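Local coordinates for L-lysine 6-monooxygenase (Pseudomonas syringae pv. tomato, PDB 5CQF), which probably catalyses the FAD- and NADPH-dependent hydroxylation of the side-chain amino group of L-lysine, a step of siderophore biosynthesis, at residues Phe87-Ala90 and Met91-Lys94; Leu118-Val121 and Ser122-Asp126; Ser219-Glu222 and Leu223-Asp227; Ala239-Lys242 and Leu243-Leu246; Ser264-Pro267 and Ala268-Gln271. All coordinates share one frame; numbering follows the deposited sequence.

Overall arrangement
The five contacts are local and follow one another along the chain. Contacts 1 and 2 are neighbours, with centres about 12 Å apart. They touch where Phe87 CZ meets Val125 CG1 at 3.5 Å and where Trp120 packs against Tyr92. Contacts 3 and 4 form a second pair, with centres about 19 Å apart, joined lightly by Val220 and Phe241. This pair lies beside a GxGxxA pattern, consistent with a nucleotide-binding Rossmann region. Leu118 of contact 2 is near a GxGxxG pattern, probably that of the FAD site. Contact 5 is remote, its centre about 29 Å from that of contact 4. Contacts 4 and 5 both face the fourth subunit.

Contact 1: Phe87-Ala90 and Met91-Lys94; sequences FSFA and MYLK
Met91, modelled as selenomethionine, meets Ser88 in the first turn of helix 89-96. Its backbone N donates to Ser88 OG over 3.1 Å, and the bond is nearly straight (165°). Ser88 is the N-cap of the helix. Its hydroxyl stands between its own backbone N and carbonyl carbon (chi1 72°), a position from which OG can face the first turn. Met91 CG adds a close contact, 3.3 Å from Ser88 OG. Beyond CG the chain bends twice and carries the selenium away.

Tyr92 comes next. Its N donates to Ser88 O at 3.0 Å, so the same serine holds two successive N-H groups, one by its side chain and one by its backbone. The side chains of Phe89 and Tyr92 run side by side in the same direction; their rings are inclined at 48°. Tyr92 CD2 sits over one face of Phe89, out toward the rim, 3.8 Å from Phe89 CE1.

Leu93 N bonds to Phe89 O at 2.8 Å. Its side chain reaches the CD2/CE2 side of the same ring, with Leu93 CG 3.7 Å from Phe89 CE2. Lys94 N continues the helical pattern to Ala90 O at 3.0 Å. Its side chain packs on Met99 of helix 99-105 and on Arg81 of the second subunit.

Around this turn, Phe89 also meets Trp114 and Tyr117 of helix 111-125 and Phe102 of helix 99-105. Tyr92 OH is hydrogen-bonded to Asp116 and Arg98. Ala90 and Leu93 pack on Phe74 of the second subunit, so the helix lies between its own neighbouring helices and a subunit interface.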
loop_
_atom_site.group_PDB
_atom_site.type_symbol
_atom_site.label_atom_id
_atom_site.label_comp_id
_atom_site.label_asym_id
_atom_site.label_seq_id
_atom_site.Cartn_x
_atom_site.Cartn_y
_atom_site.Cartn_z
ATOM N N PHE A 87 9.618 23.354 17.752
ATOM C CA PHE A 87 9.058 23.542 16.404
ATOM C C PHE A 87 8.900 22.267 15.569
ATOM O O PHE A 87 8.621 22.330 14.381
ATOM C CB PHE A 87 9.906 24.560 15.679
ATOM C CG PHE A 87 10.246 25.742 16.539
ATOM C CD1 PHE A 87 9.244 26.630 16.938
ATOM C CD2 PHE A 87 11.535 25.944 16.986
ATOM C CE1 PHE A 87 9.532 27.721 17.745
ATOM C CE2 PHE A 87 11.834 27.028 17.788
ATOM C CZ PHE A 87 10.831 27.916 18.170
ATOM N N SER A 88 9.018 21.115 16.213
ATOM C CA SER A 88 8.825 19.833 15.550
ATOM C C SER A 88 7.387 19.638 15.083
ATOM O O SER A 88 6.479 20.250 15.597
ATOM C CB SER A 88 9.238 18.704 16.488
ATOM O OG SER A 88 8.301 18.554 17.537
ATOM N N PHE A 89 7.195 18.790 14.081
ATOM C CA PHE A 89 5.890 18.494 13.556
ATOM C C PHE A 89 5.056 17.769 14.613
ATOM O O PHE A 89 3.864 17.938 14.664
ATOM C CB PHE A 89 6.035 17.605 12.327
ATOM C CG PHE A 89 4.779 17.478 11.510
ATOM C CD1 PHE A 89 4.430 18.455 10.617
ATOM C CD2 PHE A 89 3.963 16.403 11.644
ATOM C CE1 PHE A 89 3.291 18.366 9.870
ATOM C CE2 PHE A 89 2.816 16.278 10.879
ATOM C CZ PHE A 89 2.486 17.279 9.983
ATOM N N ALA A 90 5.682 16.941 15.435
ATOM C CA ALA A 90 4.995 16.320 16.554
ATOM C C ALA A 90 4.417 17.368 17.514
ATOM O O ALA A 90 3.272 17.260 17.903
ATOM C CB ALA A 90 5.922 15.389 17.280
HETATM N N MSE A 91 5.184 18.391 17.865
HETATM C CA MSE A 91 4.657 19.504 18.645
HETATM C C MSE A 91 3.578 20.260 17.928
HETATM O O MSE A 91 2.640 20.752 18.544
HETATM C CB MSE A 91 5.728 20.539 18.949
HETATM C CG MSE A 91 6.709 20.066 19.995
HETATM SE SE MSE A 91 5.903 20.112 21.811
HETATM C CE MSE A 91 5.936 22.050 22.194
ATOM N N TYR A 92 3.704 20.421 16.617
ATOM C CA TYR A 92 2.613 21.001 15.829
ATOM C C TYR A 92 1.350 20.173 15.916
ATOM O O TYR A 92 0.277 20.711 16.114
ATOM C CB TYR A 92 3.031 21.153 14.358
ATOM C CG TYR A 92 1.933 21.406 13.399
ATOM C CD1 TYR A 92 1.299 22.617 13.345
ATOM C CD2 TYR A 92 1.551 20.431 12.531
ATOM C CE1 TYR A 92 0.293 22.850 12.441
ATOM C CE2 TYR A 92 0.553 20.639 11.618
ATOM C CZ TYR A 92 -0.066 21.854 11.566
ATOM O OH TYR A 92 -1.056 22.013 10.623
ATOM N N LEU A 93 1.451 18.869 15.747
ATOM C CA LEU A 93 0.247 18.062 15.772
ATOM C C LEU A 93 -0.387 18.106 17.145
ATOM O O LEU A 93 -1.601 18.113 17.259
ATOM C CB LEU A 93 0.502 16.608 15.435
ATOM C CG LEU A 93 0.776 16.307 13.992
ATOM C CD1 LEU A 93 1.002 14.805 13.839
ATOM C CD2 LEU A 93 -0.358 16.832 13.138
ATOM N N LYS A 94 0.435 18.063 18.176
ATOM C CA LYS A 94 -0.080 18.061 19.533
ATOM C C LYS A 94 -0.762 19.392 19.838
ATOM O O LYS A 94 -1.825 19.416 20.420
ATOM C CB LYS A 94 1.047 17.788 20.530
ATOM C CG LYS A 94 0.679 17.983 21.988
ATOM C CD LYS A 94 1.647 17.214 22.871
ATOM C CE LYS A 94 1.211 17.209 24.329
ATOM N NZ LYS A 94 1.655 18.450 24.999
#

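Contact 2: Leu118-Val121 and Ser122-Asp126; sequences LGWV and SRQVD
Gln124 reaches back, extended beyond CG, over Trp120 in the last turns of helix 111-125. The contact is a run of helical hydrogen bonds that changes pattern near Gln124. Two regular bonds come first: Ser122 N donates to Leu118 O at 2.9 Å, and Arg123 N to Gly119 O at 3.0 Å. Gln124 N then turns to Val121 O, at 2.9 Å, instead of Trp120 O. Val121 O takes a second, weak bond from Val125 N, which also donates to Ser122 O.

Trp120 O does not lack a partner. Gln124 NE2 reaches it at 3.0 Å along a straight N-H direction (170°). The donor comes from above the carbonyl plane, while the oxygen lies in the plane of the amide. The indole N-H of Trp120 is satisfied by Asp95, and its ring meets Tyr92 edge-to-face.

Arg123 lies on the exposed side. Its chain bends at chi3 and lays one face of the guanidinium over Trp120 CA, with NH2 at 3.4 Å. The guanidinium stands almost square to the indole (82°), and NH2 sits near the ring edge. On the buried side, Leu118, Val121 and Ser122 touch Ile26 of helix 23-37, which follows the probable FAD-binding GxGxxG turn.

Gln124 NE2 ends 3.2 Å above the indole plane of Trp120, centred over the six-membered ring, with CD2 and CE2 each 3.4 Å away.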
loop_
_atom_site.group_PDB
_atom_site.type_symbol
_atom_site.label_atom_id
_atom_site.label_comp_id
_atom_site.label_asym_id
_atom_site.label_seq_id
_atom_site.Cartn_x
_atom_site.Cartn_y
_atom_site.Cartn_z
ATOM N N LEU A 118 4.316 25.119 8.410
ATOM C CA LEU A 118 5.335 26.096 8.144
ATOM C C LEU A 118 4.923 27.484 8.631
ATOM O O LEU A 118 5.727 28.218 9.212
ATOM C CB LEU A 118 5.612 26.078 6.648
ATOM C CG LEU A 118 6.499 27.206 6.196
ATOM C CD1 LEU A 118 7.933 26.827 6.483
ATOM C CD2 LEU A 118 6.269 27.458 4.717
ATOM N N GLY A 119 3.673 27.863 8.414
ATOM C CA GLY A 119 3.138 29.114 9.025
ATOM C C GLY A 119 3.147 29.026 10.545
ATOM O O GLY A 119 3.410 29.996 11.236
ATOM N N TRP A 120 2.886 27.846 11.088
ATOM C CA TRP A 120 2.847 27.703 12.528
ATOM C C TRP A 120 4.225 27.902 13.128
ATOM O O TRP A 120 4.362 28.476 14.213
ATOM C CB TRP A 120 2.237 26.344 12.883
ATOM C CG TRP A 120 2.248 25.937 14.313
ATOM C CD1 TRP A 120 1.234 26.111 15.227
ATOM C CD2 TRP A 120 3.256 25.170 14.988
ATOM N NE1 TRP A 120 1.582 25.544 16.426
ATOM C CE2 TRP A 120 2.818 24.974 16.312
ATOM C CE3 TRP A 120 4.498 24.652 14.608
ATOM C CZ2 TRP A 120 3.581 24.287 17.259
ATOM C CZ3 TRP A 120 5.256 23.980 15.553
ATOM C CH2 TRP A 120 4.796 23.804 16.859
ATOM N N VAL A 121 5.259 27.438 12.446
ATOM C CA VAL A 121 6.633 27.681 12.921
ATOM C C VAL A 121 7.040 29.129 12.691
ATOM O O VAL A 121 7.575 29.798 13.577
ATOM C CB VAL A 121 7.700 26.821 12.209
ATOM C CG1 VAL A 121 9.067 27.104 12.818
ATOM C CG2 VAL A 121 7.399 25.350 12.360
ATOM N N SER A 122 6.813 29.604 11.482
ATOM C CA SER A 122 7.161 30.988 11.154
ATOM C C SER A 122 6.638 31.950 12.217
ATOM O O SER A 122 7.411 32.688 12.822
ATOM C CB SER A 122 6.634 31.354 9.762
ATOM O OG SER A 122 6.886 32.706 9.501
ATOM N N ARG A 123 5.342 31.888 12.489
ATOM C CA ARG A 123 4.698 32.750 13.506
ATOM C C ARG A 123 5.374 32.774 14.857
ATOM O O ARG A 123 5.081 33.647 15.649
ATOM C CB ARG A 123 3.274 32.281 13.789
ATOM C CG ARG A 123 2.230 32.847 12.865
ATOM C CD ARG A 123 0.844 32.404 13.329
ATOM N NE ARG A 123 0.427 31.115 12.754
ATOM C CZ ARG A 123 0.034 30.031 13.443
ATOM N NH1 ARG A 123 0.001 30.021 14.786
ATOM N NH2 ARG A 123 -0.330 28.932 12.774
ATOM N N GLN A 124 6.172 31.761 15.168
ATOM C CA GLN A 124 6.806 31.655 16.470
ATOM C C GLN A 124 8.230 32.136 16.459
ATOM O O GLN A 124 8.767 32.377 17.528
ATOM C CB GLN A 124 6.816 30.202 16.960
ATOM C CG GLN A 124 5.460 29.627 17.300
ATOM C CD GLN A 124 5.569 28.185 17.699
ATOM O OE1 GLN A 124 5.930 27.880 18.826
ATOM N NE2 GLN A 124 5.287 27.281 16.761
ATOM N N VAL A 125 8.852 32.253 15.280
ATOM C CA VAL A 125 10.277 32.655 15.190
ATOM C C VAL A 125 10.556 33.870 14.288
ATOM O O VAL A 125 11.696 34.118 13.913
ATOM C CB VAL A 125 11.158 31.487 14.701
ATOM C CG1 VAL A 125 11.015 30.287 15.613
ATOM C CG2 VAL A 125 10.817 31.095 13.279
ATOM N N ASP A 126 9.519 34.634 13.964
ATOM C CA ASP A 126 9.645 35.731 13.028
ATOM C C ASP A 126 9.821 37.106 13.682
ATOM O O ASP A 126 9.778 38.111 12.982
ATOM C CB ASP A 126 8.437 35.757 12.074
ATOM C CG ASP A 126 7.142 36.129 12.763
ATOM O OD1 ASP A 126 7.118 36.277 14.012
ATOM O OD2 ASP A 126 6.132 36.250 12.044
#

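Contact 3: Ser219-Glu222 and Leu223-Asp227; sequences SVLE and LVSRD
Leu221 O is gripped by two donors of Ser225 in helix 214-226. Ser225 N lies 2.9 Å from Leu221 O. Ser225 OG is closer to Leu221 O, at 2.7 Å. The two come from opposite faces of the carbonyl plane. Placing the hydroxyl beside its own backbone N (chi1 -70°) lets it fold back onto the preceding turn.

The densely packed part is the buried side. Leu223 and Val220 rest on strand 206-210. Leu223 N bonds to Ser219 O at 2.9 Å, and Leu223 CG packs 3.2 Å from the same oxygen, Ser219 O. Val224 N donates to Val220 O at 3.0 Å, almost straight and nearly in line with the C=O bond. The helix is the crossover of a beta-alpha-beta unit between strands 206-210 and 231-235, consistent with a Rossmann-type nucleotide-binding domain. Val220 and Leu221 also touch helix 287-302.

The solvent side has few contacts, and they are polar. The Ser225 bonds belong here, for that residue is exposed. The Arg226 N bond to Glu222 O is weak. The side chains of these two residues are also linked by a salt bridge, with Glu222 OE2 2.6 Å from Arg226 NE. OE2 lies at the edge of the guanidinium, in its plane, and NE meets it nearly along the C-O axis. The carboxylate and guanidinium planes are 72° apart, so the two groups do not form a flat paired bridge. Arg226 needs bends at chi2 and chi3 to get there.

The bridge thus rests on one N-H and one oxygen. The positive charge of Arg226 near the C-terminal end of the helix would probably be favourable.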
loop_
_atom_site.group_PDB
_atom_site.type_symbol
_atom_site.label_atom_id
_atom_site.label_comp_id
_atom_site.label_asym_id
_atom_site.label_seq_id
_atom_site.Cartn_x
_atom_site.Cartn_y
_atom_site.Cartn_z
ATOM N N SER A 219 0.822 20.743 -12.691
ATOM C CA SER A 219 0.128 21.681 -13.551
ATOM C C SER A 219 -0.826 20.946 -14.431
ATOM O O SER A 219 -1.970 21.342 -14.603
ATOM C CB SER A 219 1.125 22.449 -14.407
ATOM O OG SER A 219 1.959 23.269 -13.607
ATOM N N VAL A 220 -0.349 19.853 -14.991
ATOM C CA VAL A 220 -1.188 19.054 -15.838
ATOM C C VAL A 220 -2.386 18.585 -15.057
ATOM O O VAL A 220 -3.521 18.729 -15.510
ATOM C CB VAL A 220 -0.428 17.867 -16.443
ATOM C CG1 VAL A 220 -1.369 16.922 -17.173
ATOM C CG2 VAL A 220 0.625 18.373 -17.417
ATOM N N LEU A 221 -2.139 18.026 -13.890
ATOM C CA LEU A 221 -3.224 17.503 -13.068
ATOM C C LEU A 221 -4.243 18.571 -12.745
ATOM O O LEU A 221 -5.454 18.322 -12.801
ATOM C CB LEU A 221 -2.684 16.900 -11.781
ATOM C CG LEU A 221 -3.679 16.243 -10.807
ATOM C CD1 LEU A 221 -4.405 15.077 -11.446
ATOM C CD2 LEU A 221 -2.909 15.738 -9.595
ATOM N N GLU A 222 -3.767 19.762 -12.421
ATOM C CA GLU A 222 -4.659 20.802 -11.985
ATOM C C GLU A 222 -5.508 21.256 -13.174
ATOM O O GLU A 222 -6.728 21.499 -13.037
ATOM C CB GLU A 222 -3.890 21.949 -11.353
ATOM C CG GLU A 222 -4.731 23.194 -11.045
ATOM C CD GLU A 222 -5.698 23.044 -9.871
ATOM O OE1 GLU A 222 -5.439 22.219 -8.966
ATOM O OE2 GLU A 222 -6.709 23.792 -9.845
ATOM N N LEU A 223 -4.894 21.331 -14.351
ATOM C CA LEU A 223 -5.648 21.737 -15.527
ATOM C C LEU A 223 -6.737 20.722 -15.882
ATOM O O LEU A 223 -7.897 21.109 -16.040
ATOM C CB LEU A 223 -4.748 21.953 -16.717
ATOM C CG LEU A 223 -3.759 23.098 -16.597
ATOM C CD1 LEU A 223 -2.862 23.054 -17.818
ATOM C CD2 LEU A 223 -4.458 24.462 -16.481
ATOM N N VAL A 224 -6.389 19.440 -16.033
ATOM C CA VAL A 224 -7.414 18.456 -16.370
ATOM C C VAL A 224 -8.396 18.270 -15.206
ATOM O O VAL A 224 -9.479 17.764 -15.411
ATOM C CB VAL A 224 -6.856 17.073 -16.779
ATOM C CG1 VAL A 224 -5.996 17.169 -18.023
ATOM C CG2 VAL A 224 -6.087 16.423 -15.636
ATOM N N SER A 225 -8.034 18.681 -13.998
ATOM C CA SER A 225 -8.977 18.640 -12.876
ATOM C C SER A 225 -10.004 19.754 -12.904
ATOM O O SER A 225 -11.083 19.586 -12.402
ATOM C CB SER A 225 -8.259 18.717 -11.525
ATOM O OG SER A 225 -7.549 17.537 -11.295
ATOM N N ARG A 226 -9.661 20.904 -13.434
ATOM C CA ARG A 226 -10.503 22.066 -13.231
ATOM C C ARG A 226 -11.663 22.117 -14.192
ATOM O O ARG A 226 -12.607 22.825 -13.940
ATOM C CB ARG A 226 -9.691 23.339 -13.392
ATOM C CG ARG A 226 -8.777 23.618 -12.227
ATOM C CD ARG A 226 -9.369 24.612 -11.248
ATOM N NE ARG A 226 -8.325 25.555 -10.847
ATOM C CZ ARG A 226 -8.326 26.859 -11.114
ATOM N NH1 ARG A 226 -7.310 27.596 -10.688
ATOM N NH2 ARG A 226 -9.331 27.441 -11.777
ATOM N N ASP A 227 -11.585 21.394 -15.300
ATOM C CA ASP A 227 -12.519 21.602 -16.393
ATOM C C ASP A 227 -12.471 20.387 -17.298
ATOM O O ASP A 227 -11.422 20.057 -17.828
ATOM C CB ASP A 227 -12.105 22.859 -17.160
ATOM C CG ASP A 227 -13.034 23.190 -18.318
ATOM O OD1 ASP A 227 -13.701 22.266 -18.839
ATOM O OD2 ASP A 227 -13.077 24.385 -18.719
#

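Contact 4: Ala239-Lys242 and Leu243-Leu246; sequences AGFK and LTQL
The side chains of Leu243 and Ala239 pack across a short turn. From its backbone, Leu243 CB starts 3.8 Å from Ala239 CB. Leu243 CG lies beside the backbone N (chi1 -75°), 3.8 Å from the carbonyl carbon of Lys242. At the tip the two branches part. CD1 returns to Ala239 CB, at 3.7 Å. CD2 lies near the backbone oxygen of Lys242 instead. Beyond the turn, Leu243 packs on Phe249 of the fourth subunit.

The backbone beneath is a single 3-10 turn leading from the loop after strand 231-235 into the short strand 245-246. Its bonds span three residues. Leu243 N donates to Gly240 O at 3.3 Å, from well above the carbonyl plane. Thr244 N does the same to Phe241 O at 3.2 Å.

Phe241 O has a second donor. Thr244 OG1 also reaches Phe241 O at 3.2 Å, and it lies much nearer the carbonyl plane, 16° out of it. The hydroxyl sits between its own N and carbonyl carbon (chi1 71°), which brings OG1 to the oxygen that Thr244 N already uses. Thr244 CG2 lies beside the backbone N, near Phe241 O, and comes to the edge of the Phe241 ring, 4.4 Å from its CD1.

That ring is buried against Ala216 and Ser217 of helix 214-226 and against Ile285. Thr244 O accepts a hydrogen bond from Arg252 of the fourth subunit.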
loop_
_atom_site.group_PDB
_atom_site.type_symbol
_atom_site.label_atom_id
_atom_site.label_comp_id
_atom_site.label_asym_id
_atom_site.label_seq_id
_atom_site.Cartn_x
_atom_site.Cartn_y
_atom_site.Cartn_z
ATOM N N ALA A 239 11.857 10.875 -22.339
ATOM C CA ALA A 239 10.613 10.105 -22.168
ATOM C C ALA A 239 9.653 10.855 -21.273
ATOM O O ALA A 239 10.046 11.776 -20.523
ATOM C CB ALA A 239 10.880 8.714 -21.589
ATOM N N GLY A 240 8.386 10.481 -21.360
ATOM C CA GLY A 240 7.373 11.207 -20.601
ATOM C C GLY A 240 7.339 10.904 -19.119
ATOM O O GLY A 240 8.262 10.344 -18.540
ATOM N N PHE A 241 6.210 11.235 -18.523
ATOM C CA PHE A 241 5.993 11.047 -17.111
ATOM C C PHE A 241 6.065 9.580 -16.685
ATOM O O PHE A 241 6.483 9.302 -15.569
ATOM C CB PHE A 241 4.618 11.606 -16.725
ATOM C CG PHE A 241 4.513 13.104 -16.774
ATOM C CD1 PHE A 241 5.381 13.891 -16.080
ATOM C CD2 PHE A 241 3.485 13.707 -17.462
ATOM C CE1 PHE A 241 5.253 15.261 -16.075
ATOM C CE2 PHE A 241 3.339 15.080 -17.455
ATOM C CZ PHE A 241 4.232 15.862 -16.757
ATOM N N LYS A 242 5.690 8.644 -17.556
ATOM C CA LYS A 242 5.637 7.209 -17.160
ATOM C C LYS A 242 7.006 6.590 -16.902
ATOM O O LYS A 242 7.121 5.514 -16.286
ATOM C CB LYS A 242 4.901 6.369 -18.208
ATOM C CG LYS A 242 3.398 6.574 -18.184
ATOM C CD LYS A 242 2.761 6.193 -19.518
ATOM C CE LYS A 242 1.239 6.137 -19.407
ATOM N NZ LYS A 242 0.558 6.857 -20.526
ATOM N N LEU A 243 8.040 7.260 -17.399
ATOM C CA LEU A 243 9.397 6.811 -17.171
ATOM C C LEU A 243 10.218 7.749 -16.257
ATOM O O LEU A 243 11.408 7.521 -16.097
ATOM C CB LEU A 243 10.099 6.532 -18.519
ATOM C CG LEU A 243 9.646 5.232 -19.215
ATOM C CD1 LEU A 243 10.091 5.177 -20.678
ATOM C CD2 LEU A 243 10.143 3.992 -18.481
ATOM N N THR A 244 9.598 8.743 -15.610
ATOM C CA THR A 244 10.323 9.508 -14.585
ATOM C C THR A 244 10.658 8.671 -13.349
ATOM O O THR A 244 10.020 7.647 -13.058
ATOM C CB THR A 244 9.566 10.746 -14.046
ATOM O OG1 THR A 244 8.455 10.332 -13.219
ATOM C CG2 THR A 244 9.152 11.701 -15.203
ATOM N N GLN A 245 11.661 9.138 -12.604
ATOM C CA GLN A 245 12.004 8.500 -11.361
ATOM C C GLN A 245 10.861 8.751 -10.366
ATOM O O GLN A 245 10.209 9.799 -10.392
ATOM C CB GLN A 245 13.391 8.955 -10.867
ATOM C CG GLN A 245 14.575 8.402 -11.717
ATOM C CD GLN A 245 15.223 7.053 -11.262
ATOM O OE1 GLN A 245 16.005 6.455 -12.013
ATOM N NE2 GLN A 245 14.940 6.598 -10.042
ATOM N N LEU A 246 10.582 7.754 -9.541
ATOM C CA LEU A 246 9.607 7.881 -8.485
ATOM C C LEU A 246 10.292 8.439 -7.231
ATOM O O LEU A 246 11.180 7.807 -6.656
ATOM C CB LEU A 246 8.918 6.537 -8.210
ATOM C CG LEU A 246 8.106 6.022 -9.417
ATOM C CD1 LEU A 246 7.882 4.517 -9.335
ATOM C CD2 LEU A 246 6.767 6.738 -9.568
#

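Contact 5: Ser264-Pro267 and Ala268-Gln271; sequences SLNP and AARQ
The guanidinium of Arg270 meets Leu265 O at its edge, where Arg270 NE donates over 2.8 Å. The fit is skewed. The oxygen is 29° out of the guanidinium plane, and NE stands above the carbonyl plane of Leu265. Asn266 O approaches the same group obliquely. The other flat group is the amide of Asn266. Its OD1 accepts from Ala269 N at 2.9 Å, and the donor lies nearly on the line of the side-chain C=O. Ala269 CB and Ala268 CB lie near the same oxygen, Asn266 OD1, at 3.5 and 3.7 Å.

Asn266 is the N-cap of helix 267-280, and Pro267 is the first residue of that helix. The cap works because Asn266 CG sits between its backbone N and carbonyl carbon (chi1 65°), which swings OD1 over the first turn. The Asn266 backbone serves as well: its O takes Arg270 N at 2.9 Å. One residue on, Gln271 N donates to Pro267 O.

Leu265, just before the cap, points at the helix. Its CB is 3.8 Å from Arg270 CG and 4.0 Å from Ala269 CB. Arg270 runs extended from CG to NE along this apolar flank, and its NH2 bonds to His263 O, a residue near the end of helix 255-264. The arginine therefore ties together the ends of two consecutive helices. Leu265 and Ala269 pack in turn on Ser335 and Phe334 of the fourth subunit.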
loop_
_atom_site.group_PDB
_atom_site.type_symbol
_atom_site.label_atom_id
_atom_site.label_comp_id
_atom_site.label_asym_id
_atom_site.label_seq_id
_atom_site.Cartn_x
_atom_site.Cartn_y
_atom_site.Cartn_z
ATOM N N SER A 264 34.484 15.650 -2.171
ATOM C CA SER A 264 35.735 14.892 -2.148
ATOM C C SER A 264 36.404 14.766 -3.531
ATOM O O SER A 264 37.537 14.308 -3.632
ATOM C CB SER A 264 35.483 13.489 -1.587
ATOM O OG SER A 264 34.960 12.640 -2.594
ATOM N N LEU A 265 35.692 15.125 -4.600
ATOM C CA LEU A 265 36.260 15.134 -5.935
ATOM C C LEU A 265 36.967 16.442 -6.225
ATOM O O LEU A 265 36.492 17.495 -5.798
ATOM C CB LEU A 265 35.170 14.969 -6.974
ATOM C CG LEU A 265 34.341 13.700 -6.831
ATOM C CD1 LEU A 265 33.328 13.673 -7.967
ATOM C CD2 LEU A 265 35.254 12.494 -6.855
ATOM N N ASN A 266 38.078 16.372 -6.979
ATOM C CA ASN A 266 38.729 17.594 -7.459
ATOM C C ASN A 266 37.912 18.168 -8.612
ATOM O O ASN A 266 37.048 17.470 -9.168
ATOM C CB ASN A 266 40.214 17.401 -7.828
ATOM C CG ASN A 266 40.440 16.466 -9.025
ATOM O OD1 ASN A 266 39.629 16.353 -9.962
ATOM N ND2 ASN A 266 41.591 15.808 -9.006
ATOM N N PRO A 267 38.167 19.452 -8.973
ATOM C CA PRO A 267 37.287 20.068 -9.973
ATOM C C PRO A 267 37.195 19.308 -11.305
ATOM O O PRO A 267 36.111 19.255 -11.876
ATOM C CB PRO A 267 37.880 21.465 -10.147
ATOM C CG PRO A 267 38.512 21.760 -8.822
ATOM C CD PRO A 267 39.090 20.446 -8.382
ATOM N N ALA A 268 38.285 18.689 -11.770
ATOM C CA ALA A 268 38.237 17.971 -13.053
ATOM C C ALA A 268 37.289 16.780 -12.930
ATOM O O ALA A 268 36.503 16.527 -13.838
ATOM C CB ALA A 268 39.631 17.512 -13.520
ATOM N N ALA A 269 37.359 16.069 -11.803
ATOM C CA ALA A 269 36.486 14.921 -11.585
ATOM C C ALA A 269 35.012 15.351 -11.399
ATOM O O ALA A 269 34.111 14.689 -11.914
ATOM C CB ALA A 269 36.982 14.072 -10.424
ATOM N N ARG A 270 34.777 16.451 -10.692
ATOM C CA ARG A 270 33.423 17.023 -10.571
ATOM C C ARG A 270 32.734 17.256 -11.901
ATOM O O ARG A 270 31.551 16.950 -12.048
ATOM C CB ARG A 270 33.446 18.348 -9.823
ATOM C CG ARG A 270 33.723 18.178 -8.342
ATOM C CD ARG A 270 33.880 19.513 -7.652
ATOM N NE ARG A 270 34.390 19.350 -6.286
ATOM C CZ ARG A 270 34.451 20.330 -5.387
ATOM N NH1 ARG A 270 34.050 21.552 -5.695
ATOM N NH2 ARG A 270 34.915 20.082 -4.176
ATOM N N GLN A 271 33.464 17.801 -12.866
ATOM C CA GLN A 271 32.895 18.036 -14.189
ATOM C C GLN A 271 32.566 16.719 -14.900
ATOM O O GLN A 271 31.485 16.595 -15.503
ATOM C CB GLN A 271 33.833 18.881 -15.065
ATOM C CG GLN A 271 33.172 19.351 -16.366
ATOM C CD GLN A 271 31.864 20.108 -16.109
ATOM O OE1 GLN A 271 30.763 19.626 -16.458
ATOM N NE2 GLN A 271 31.972 21.282 -15.451
#